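Local structure of aminotransferase TlmJ (Streptoalloteichus hindustanus, 5UID) at residues Val142-Leu147 / Val153-Asp158; Asp168-Gly173 / Cys198-Glu203. The protein is a pyridoxal 5'-phosphate-dependent aminotransferase of the DegT/DnrJ/EryC1 family that probably transfers an amino group in natural-product biosynthesis. One frame throughout, in Å; residues are numbered along the deposited sequence.

Overall arrangement
Both contacts belong to the large domain of the aminotransferase fold and reach the same mixed seven-stranded sheet, their centres about 11 Å apart. Contact 1 is buried and wholly apolar: helix 141-151 rests on strand 155-158, the strand that closes the same beta-alpha-beta unit. Contact 2 is only partly buried; there a loop and the short strand 170-171 meet the end of strand 195-199 through a water and two exposed arginines. Core packing thus gives way to polar, solvated chemistry toward the surface. E157, on the strand of contact 1, joins the two: its OE2 lies 2.7 Å from N of G173 in contact 2, a probable hydrogen bond.

Contact 1 of 2, residues Val142-Leu147 / Val153-Asp158; sequences VAIAEL and VPLVED
Helix residues I144 and A145 face the strand at L155, where the CA atoms of A145 and L155 come within 6.7 Å. These are the last two elements of a beta-alpha-beta crossover: strand 126-132 leads into helix 141-151, which covers the sheet and returns the chain to the parallel strand 155-158. No hydrogen bond crosses the contact, since the helix uses its own i to i+4 bonds, such as N of E146 to O of V142 at 2.9 Å, while L155 pairs through its backbone with V178. L155 points toward the helix, its CG anti to the backbone N (chi1 175°); chi2 of 62° then sets CD1 by I144 and CD2 by A145. A145 is small enough to let the helix backbone come close, and I144 supplies a branched, buried apolar surface beside it. The I144 and L155 side chains run at about a right angle to each other, and CG2 of I144 meets CD1 of L155 at 4.2 Å. V129 and C148 also touch L155. The other L155 methyl, CD2, lies against A145, 3.6 Å from its CA and 3.7 Å from its CB.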
ATOM      1  N   VAL A 142      28.288  10.510  -5.747  1.00 28.71           N
ATOM      2  CA  VAL A 142      29.316  10.620  -4.712  1.00 31.22           C
ATOM      3  C   VAL A 142      29.528  12.078  -4.319  1.00 34.54           C
ATOM      4  O   VAL A 142      29.570  12.417  -3.132  1.00 38.52           O
ATOM      5  CB  VAL A 142      30.627   9.964  -5.180  1.00 31.33           C
ATOM      6  CG1 VAL A 142      31.751  10.260  -4.192  1.00 33.23           C
ATOM      7  CG2 VAL A 142      30.439   8.466  -5.339  1.00 30.66           C
ATOM      8  N   ALA A 143      29.667  12.963  -5.310  1.00 33.99           N
ATOM      9  CA  ALA A 143      29.852  14.378  -5.003  1.00 36.35           C
ATOM     10  C   ALA A 143      28.603  14.973  -4.362  1.00 39.11           C
ATOM     11  O   ALA A 143      28.703  15.834  -3.481  1.00 39.53           O
ATOM     12  CB  ALA A 143      30.227  15.148  -6.269  1.00 34.24           C
ATOM     13  N   ILE A 144      27.419  14.526  -4.791  1.00 36.55           N
ATOM     14  CA  ILE A 144      26.178  14.999  -4.183  1.00 36.15           C
ATOM     15  C   ILE A 144      26.122  14.592  -2.716  1.00 38.78           C
ATOM     16  O   ILE A 144      25.797  15.402  -1.839  1.00 36.57           O
ATOM     17  CB  ILE A 144      24.961  14.471  -4.967  1.00 33.76           C
ATOM     18  CG1 ILE A 144      24.872  15.161  -6.332  1.00 29.15           C
ATOM     19  CG2 ILE A 144      23.675  14.668  -4.171  1.00 27.14           C
ATOM     20  CD1 ILE A 144      23.830  14.563  -7.255  1.00 27.73           C
ATOM     21  N   ALA A 145      26.455  13.331  -2.427  1.00 38.39           N
ATOM     22  CA  ALA A 145      26.462  12.864  -1.044  1.00 38.28           C
ATOM     23  C   ALA A 145      27.489  13.618  -0.211  1.00 38.81           C
ATOM     24  O   ALA A 145      27.229  13.960   0.950  1.00 33.68           O
ATOM     25  CB  ALA A 145      26.732  11.359  -0.999  1.00 34.99           C
ATOM     26  N   GLU A 146      28.662  13.892  -0.788  1.00 33.09           N
ATOM     27  CA  GLU A 146      29.682  14.643  -0.064  1.00 38.02           C
ATOM     28  C   GLU A 146      29.223  16.069   0.218  1.00 37.98           C
ATOM     29  O   GLU A 146      29.476  16.603   1.303  1.00 41.42           O
ATOM     30  CB  GLU A 146      30.993  14.642  -0.851  1.00 36.77           C
ATOM     31  CG  GLU A 146      32.116  15.407  -0.179  1.00 43.88           C
ATOM     32  CD  GLU A 146      32.435  14.879   1.209  1.00 45.23           C
ATOM     33  OE1 GLU A 146      32.315  13.655   1.430  1.00 49.45           O
ATOM     34  OE2 GLU A 146      32.797  15.694   2.079  1.00 50.64           O
ATOM     35  N   LEU A 147      28.544  16.697  -0.745  1.00 37.03           N
ATOM     36  CA  LEU A 147      28.021  18.045  -0.537  1.00 39.71           C
ATOM     37  C   LEU A 147      27.010  18.072   0.605  1.00 36.06           C
ATOM     38  O   LEU A 147      27.080  18.932   1.492  1.00 37.37           O
ATOM     39  CB  LEU A 147      27.387  18.563  -1.828  1.00 43.14           C
ATOM     40  CG  LEU A 147      26.491  19.798  -1.705  1.00 44.69           C
ATOM     41  CD1 LEU A 147      27.303  21.028  -1.329  1.00 45.11           C
ATOM     42  CD2 LEU A 147      25.719  20.027  -2.994  1.00 47.36           C
ATOM     43  N   VAL A 153      23.018  18.219   5.501  1.00 44.07           N
ATOM     44  CA  VAL A 153      21.671  18.021   4.971  1.00 37.96           C
ATOM     45  C   VAL A 153      21.466  16.529   4.718  1.00 38.87           C
ATOM     46  O   VAL A 153      22.301  15.913   4.042  1.00 40.53           O
ATOM     47  CB  VAL A 153      21.452  18.828   3.680  1.00 32.42           C
ATOM     48  CG1 VAL A 153      20.126  18.462   3.041  1.00 30.40           C
ATOM     49  CG2 VAL A 153      21.512  20.324   3.981  1.00 36.61           C
ATOM     50  N   PRO A 154      20.402  15.925   5.240  1.00 34.97           N
ATOM     51  CA  PRO A 154      20.150  14.507   4.955  1.00 31.81           C
ATOM     52  C   PRO A 154      19.887  14.279   3.473  1.00 34.99           C
ATOM     53  O   PRO A 154      19.203  15.065   2.813  1.00 32.57           O
ATOM     54  CB  PRO A 154      18.913  14.188   5.804  1.00 28.55           C
ATOM     55  CG  PRO A 154      18.893  15.240   6.865  1.00 36.84           C
ATOM     56  CD  PRO A 154      19.450  16.471   6.220  1.00 38.04           C
ATOM     57  N   LEU A 155      20.440  13.187   2.952  1.00 35.65           N
ATOM     58  CA  LEU A 155      20.298  12.821   1.549  1.00 33.79           C
ATOM     59  C   LEU A 155      19.436  11.571   1.442  1.00 38.82           C
ATOM     60  O   LEU A 155      19.747  10.543   2.055  1.00 36.17           O
ATOM     61  CB  LEU A 155      21.662  12.584   0.904  1.00 33.19           C
ATOM     62  CG  LEU A 155      21.611  12.072  -0.534  1.00 30.80           C
ATOM     63  CD1 LEU A 155      20.940  13.091  -1.438  1.00 25.50           C
ATOM     64  CD2 LEU A 155      23.010  11.738  -1.034  1.00 35.67           C
ATOM     65  N   VAL A 156      18.361  11.660   0.662  1.00 32.54           N
ATOM     66  CA  VAL A 156      17.468  10.539   0.401  1.00 26.00           C
ATOM     67  C   VAL A 156      17.669  10.100  -1.042  1.00 27.68           C
ATOM     68  O   VAL A 156      17.613  10.923  -1.962  1.00 24.26           O
ATOM     69  CB  VAL A 156      15.999  10.912   0.664  1.00 29.76           C
ATOM     70  CG1 VAL A 156      15.092   9.722   0.383  1.00 25.62           C
ATOM     71  CG2 VAL A 156      15.822  11.393   2.097  1.00 28.52           C
ATOM     72  N   GLU A 157      17.907   8.808  -1.238  1.00 26.16           N
ATOM     73  CA  GLU A 157      18.138   8.243  -2.562  1.00 30.91           C
ATOM     74  C   GLU A 157      16.892   7.490  -3.013  1.00 31.01           C
ATOM     75  O   GLU A 157      16.571   6.427  -2.472  1.00 26.46           O
ATOM     76  CB  GLU A 157      19.347   7.313  -2.555  1.00 26.16           C
ATOM     77  CG  GLU A 157      20.687   8.016  -2.611  1.00 30.14           C
ATOM     78  CD  GLU A 157      21.832   7.028  -2.611  1.00 31.68           C
ATOM     79  OE1 GLU A 157      22.416   6.794  -1.532  1.00 30.32           O
ATOM     80  OE2 GLU A 157      22.122   6.462  -3.686  1.00 29.95           O
ATOM     81  N   ASP A 158      16.195   8.041  -4.002  1.00 27.64           N
ATOM     82  CA  ASP A 158      15.152   7.294  -4.702  1.00 32.91           C
ATOM     83  C   ASP A 158      15.872   6.360  -5.667  1.00 27.09           C
ATOM     84  O   ASP A 158      16.220   6.732  -6.788  1.00 27.91           O
ATOM     85  CB  ASP A 158      14.183   8.233  -5.415  1.00 26.76           C
ATOM     86  CG  ASP A 158      13.014   7.495  -6.059  1.00 28.73           C
ATOM     87  OD1 ASP A 158      13.041   6.247  -6.112  1.00 27.35           O
ATOM     88  OD2 ASP A 158      12.060   8.168  -6.513  1.00 25.51           O
TER

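Contact 2 of 2, residues Asp168-Gly173 / Cys198-Glu203; sequences DGRACG and CFRDPE
Water links the backbones of G173 and C198, whose CA atoms are 7.3 Å apart, too far for a direct backbone hydrogen bond. The bridging water donates to O of G173 at 3.0 Å and, more weakly, to O of C198 at 3.4 Å, serving both carbonyls. G173 has a positive phi of 95°, and at its backbone angles a CB would press against O of C172, so glycine suits the turn.

Packing is slight. CB of C198 approaches O of G173 at 4.3 Å, while the compact cysteine side chain also touches W181 on the neighbouring strand.

Charge enters where the two exposed arginines meet, NH1 of R170 and NH1 of R200 lying 3.5 Å apart. Both are donors, so no bond joins them. The guanidinium planes are nearly coplanar, 14° apart, and the groups meet edge to edge, although the side chains cross at about a right angle. R200 gets there by bending at chi2 and chi3. A weak bond from NH1 of R170 to O of T174 may offset some of the repulsion.

Beyond R200, D201 is the N-cap of helix 202-212: N of E203 donates to its OD1 at 3.1 Å from well above the carboxylate plane, bent to 142°. Segment 168-173 thus faces the junction of strand 195-199 and helix 202-212, beside outermost strand 55-58 in the large domain of a fold type I PLP enzyme.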
ATOM      1  N   ASP A 168      31.915   2.015  -7.361  1.00 34.15           N
ATOM      2  CA  ASP A 168      33.096   1.480  -6.688  1.00 36.25           C
ATOM      3  C   ASP A 168      32.718   0.377  -5.701  1.00 38.74           C
ATOM      4  O   ASP A 168      33.209   0.327  -4.573  1.00 44.87           O
ATOM      5  CB  ASP A 168      33.878   2.594  -5.990  1.00 35.87           C
ATOM      6  CG  ASP A 168      34.221   3.741  -6.924  1.00 43.66           C
ATOM      7  OD1 ASP A 168      34.576   3.479  -8.093  1.00 47.97           O
ATOM      8  OD2 ASP A 168      34.129   4.908  -6.489  1.00 50.74           O
ATOM      9  N   GLY A 169      31.821  -0.510  -6.128  1.00 32.71           N
ATOM     10  CA  GLY A 169      31.410  -1.626  -5.302  1.00 33.33           C
ATOM     11  C   GLY A 169      30.394  -1.312  -4.225  1.00 36.99           C
ATOM     12  O   GLY A 169      30.065  -2.201  -3.432  1.00 43.08           O
ATOM     13  N   ARG A 170      29.883  -0.085  -4.167  1.00 39.12           N
ATOM     14  CA  ARG A 170      28.889   0.305  -3.175  1.00 38.09           C
ATOM     15  C   ARG A 170      27.542   0.507  -3.854  1.00 34.77           C
ATOM     16  O   ARG A 170      27.447   1.219  -4.858  1.00 26.20           O
ATOM     17  CB  ARG A 170      29.312   1.579  -2.443  1.00 34.94           C
ATOM     18  CG  ARG A 170      30.501   1.385  -1.522  1.00 35.58           C
ATOM     19  CD  ARG A 170      30.752   2.625  -0.690  1.00 47.11           C
ATOM     20  NE  ARG A 170      29.560   3.033   0.049  1.00 51.70           N
ATOM     21  CZ  ARG A 170      29.523   4.053   0.900  1.00 45.99           C
ATOM     22  NH1 ARG A 170      28.395   4.354   1.526  1.00 42.41           N
ATOM     23  NH2 ARG A 170      30.614   4.769   1.128  1.00 47.48           N
ATOM     24  N   ALA A 171      26.506  -0.114  -3.299  1.00 33.04           N
ATOM     25  CA  ALA A 171      25.195  -0.099  -3.931  1.00 33.61           C
ATOM     26  C   ALA A 171      24.559   1.282  -3.841  1.00 34.31           C
ATOM     27  O   ALA A 171      24.633   1.955  -2.809  1.00 33.03           O
ATOM     28  CB  ALA A 171      24.284  -1.139  -3.279  1.00 24.14           C
ATOM     29  N   CYS A 172      23.938   1.707  -4.940  1.00 31.28           N
ATOM     30  CA  CYS A 172      23.126   2.914  -4.912  1.00 34.43           C
ATOM     31  C   CYS A 172      22.004   2.755  -3.895  1.00 26.80           C
ATOM     32  O   CYS A 172      21.416   1.680  -3.759  1.00 29.59           O
ATOM     33  CB  CYS A 172      22.550   3.207  -6.299  1.00 34.49           C
ATOM     34  SG  CYS A 172      23.792   3.646  -7.545  1.00 36.46           S
ATOM     35  N   GLY A 173      21.717   3.833  -3.171  1.00 28.08           N
ATOM     36  CA  GLY A 173      20.797   3.781  -2.055  1.00 31.46           C
ATOM     37  C   GLY A 173      21.450   3.581  -0.706  1.00 29.06           C
ATOM     38  O   GLY A 173      20.747   3.587   0.313  1.00 31.05           O
ATOM     39  N   CYS A 198      16.146   1.721   3.371  1.00 28.89           N
ATOM     40  CA  CYS A 198      17.445   1.469   3.978  1.00 33.01           C
ATOM     41  C   CYS A 198      17.905   2.734   4.684  1.00 33.55           C
ATOM     42  O   CYS A 198      17.973   3.803   4.069  1.00 27.90           O
ATOM     43  CB  CYS A 198      18.483   1.032   2.939  1.00 26.72           C
ATOM     44  SG  CYS A 198      20.107   0.648   3.641  1.00 39.50           S
ATOM     45  N   PHE A 199      18.217   2.610   5.969  1.00 35.09           N
ATOM     46  CA  PHE A 199      18.623   3.740   6.791  1.00 32.38           C
ATOM     47  C   PHE A 199      20.070   3.572   7.227  1.00 34.42           C
ATOM     48  O   PHE A 199      20.485   2.481   7.629  1.00 47.07           O
ATOM     49  CB  PHE A 199      17.727   3.876   8.025  1.00 36.49           C
ATOM     50  CG  PHE A 199      16.296   4.174   7.700  1.00 33.53           C
ATOM     51  CD1 PHE A 199      15.396   3.149   7.471  1.00 31.34           C
ATOM     52  CD2 PHE A 199      15.848   5.484   7.625  1.00 35.28           C
ATOM     53  CE1 PHE A 199      14.076   3.422   7.171  1.00 32.00           C
ATOM     54  CE2 PHE A 199      14.529   5.763   7.325  1.00 32.32           C
ATOM     55  CZ  PHE A 199      13.642   4.731   7.097  1.00 34.91           C
ATOM     56  N   ARG A 200      20.836   4.658   7.140  1.00 40.16           N
ATOM     57  CA  ARG A 200      22.179   4.646   7.707  1.00 39.90           C
ATOM     58  C   ARG A 200      22.120   4.546   9.226  1.00 39.90           C
ATOM     59  O   ARG A 200      22.963   3.889   9.847  1.00 41.65           O
ATOM     60  CB  ARG A 200      22.937   5.898   7.273  1.00 42.53           C
ATOM     61  CG  ARG A 200      24.429   5.692   7.075  1.00 56.54           C
ATOM     62  CD  ARG A 200      24.845   6.183   5.699  1.00 65.76           C
ATOM     63  NE  ARG A 200      25.861   7.228   5.757  1.00 77.99           N
ATOM     64  CZ  ARG A 200      27.000   7.197   5.074  1.00 85.69           C
ATOM     65  NH1 ARG A 200      27.263   6.177   4.270  1.00 86.84           N
ATOM     66  NH2 ARG A 200      27.874   8.190   5.188  1.00 91.31           N
ATOM     67  N   ASP A 201      21.117   5.177   9.835  1.00 39.17           N
ATOM     68  CA  ASP A 201      20.940   5.141  11.281  1.00 41.15           C
ATOM     69  C   ASP A 201      20.019   3.986  11.650  1.00 45.56           C
ATOM     70  O   ASP A 201      18.851   3.986  11.239  1.00 42.99           O
ATOM     71  CB  ASP A 201      20.353   6.455  11.772  1.00 48.47           C
ATOM     72  CG  ASP A 201      20.155   6.488  13.277  1.00 50.25           C
ATOM     73  OD1 ASP A 201      20.713   5.624  13.985  1.00 52.93           O
ATOM     74  OD2 ASP A 201      19.433   7.388  13.753  1.00 51.63           O
ATOM     75  N   PRO A 202      20.487   2.995  12.412  1.00 51.12           N
ATOM     76  CA  PRO A 202      19.592   1.893  12.798  1.00 45.32           C
ATOM     77  C   PRO A 202      18.439   2.332  13.683  1.00 41.58           C
ATOM     78  O   PRO A 202      17.352   1.747  13.597  1.00 36.60           O
ATOM     79  CB  PRO A 202      20.529   0.920  13.529  1.00 44.45           C
ATOM     80  CG  PRO A 202      21.659   1.770  14.004  1.00 53.98           C
ATOM     81  CD  PRO A 202      21.848   2.813  12.943  1.00 55.29           C
ATOM     82  N   GLU A 203      18.639   3.341  14.535  1.00 40.41           N
ATOM     83  CA  GLU A 203      17.539   3.818  15.368  1.00 41.88           C
ATOM     84  C   GLU A 203      16.434   4.443  14.526  1.00 41.04           C
ATOM     85  O   GLU A 203      15.254   4.341  14.880  1.00 34.09           O
ATOM     86  CB  GLU A 203      18.049   4.816  16.409  1.00 49.04           C
ATOM     87  CG  GLU A 203      18.810   4.174  17.563  1.00 62.28           C
ATOM     88  CD  GLU A 203      19.190   5.172  18.640  1.00 74.70           C
ATOM     89  OE1 GLU A 203      19.069   6.391  18.395  1.00 77.90           O
ATOM     90  OE2 GLU A 203      19.609   4.739  19.736  1.00 81.50           O
TER
HETATM   91  O   HOH W   1      21.137   4.493   3.144  1.00 39.29           O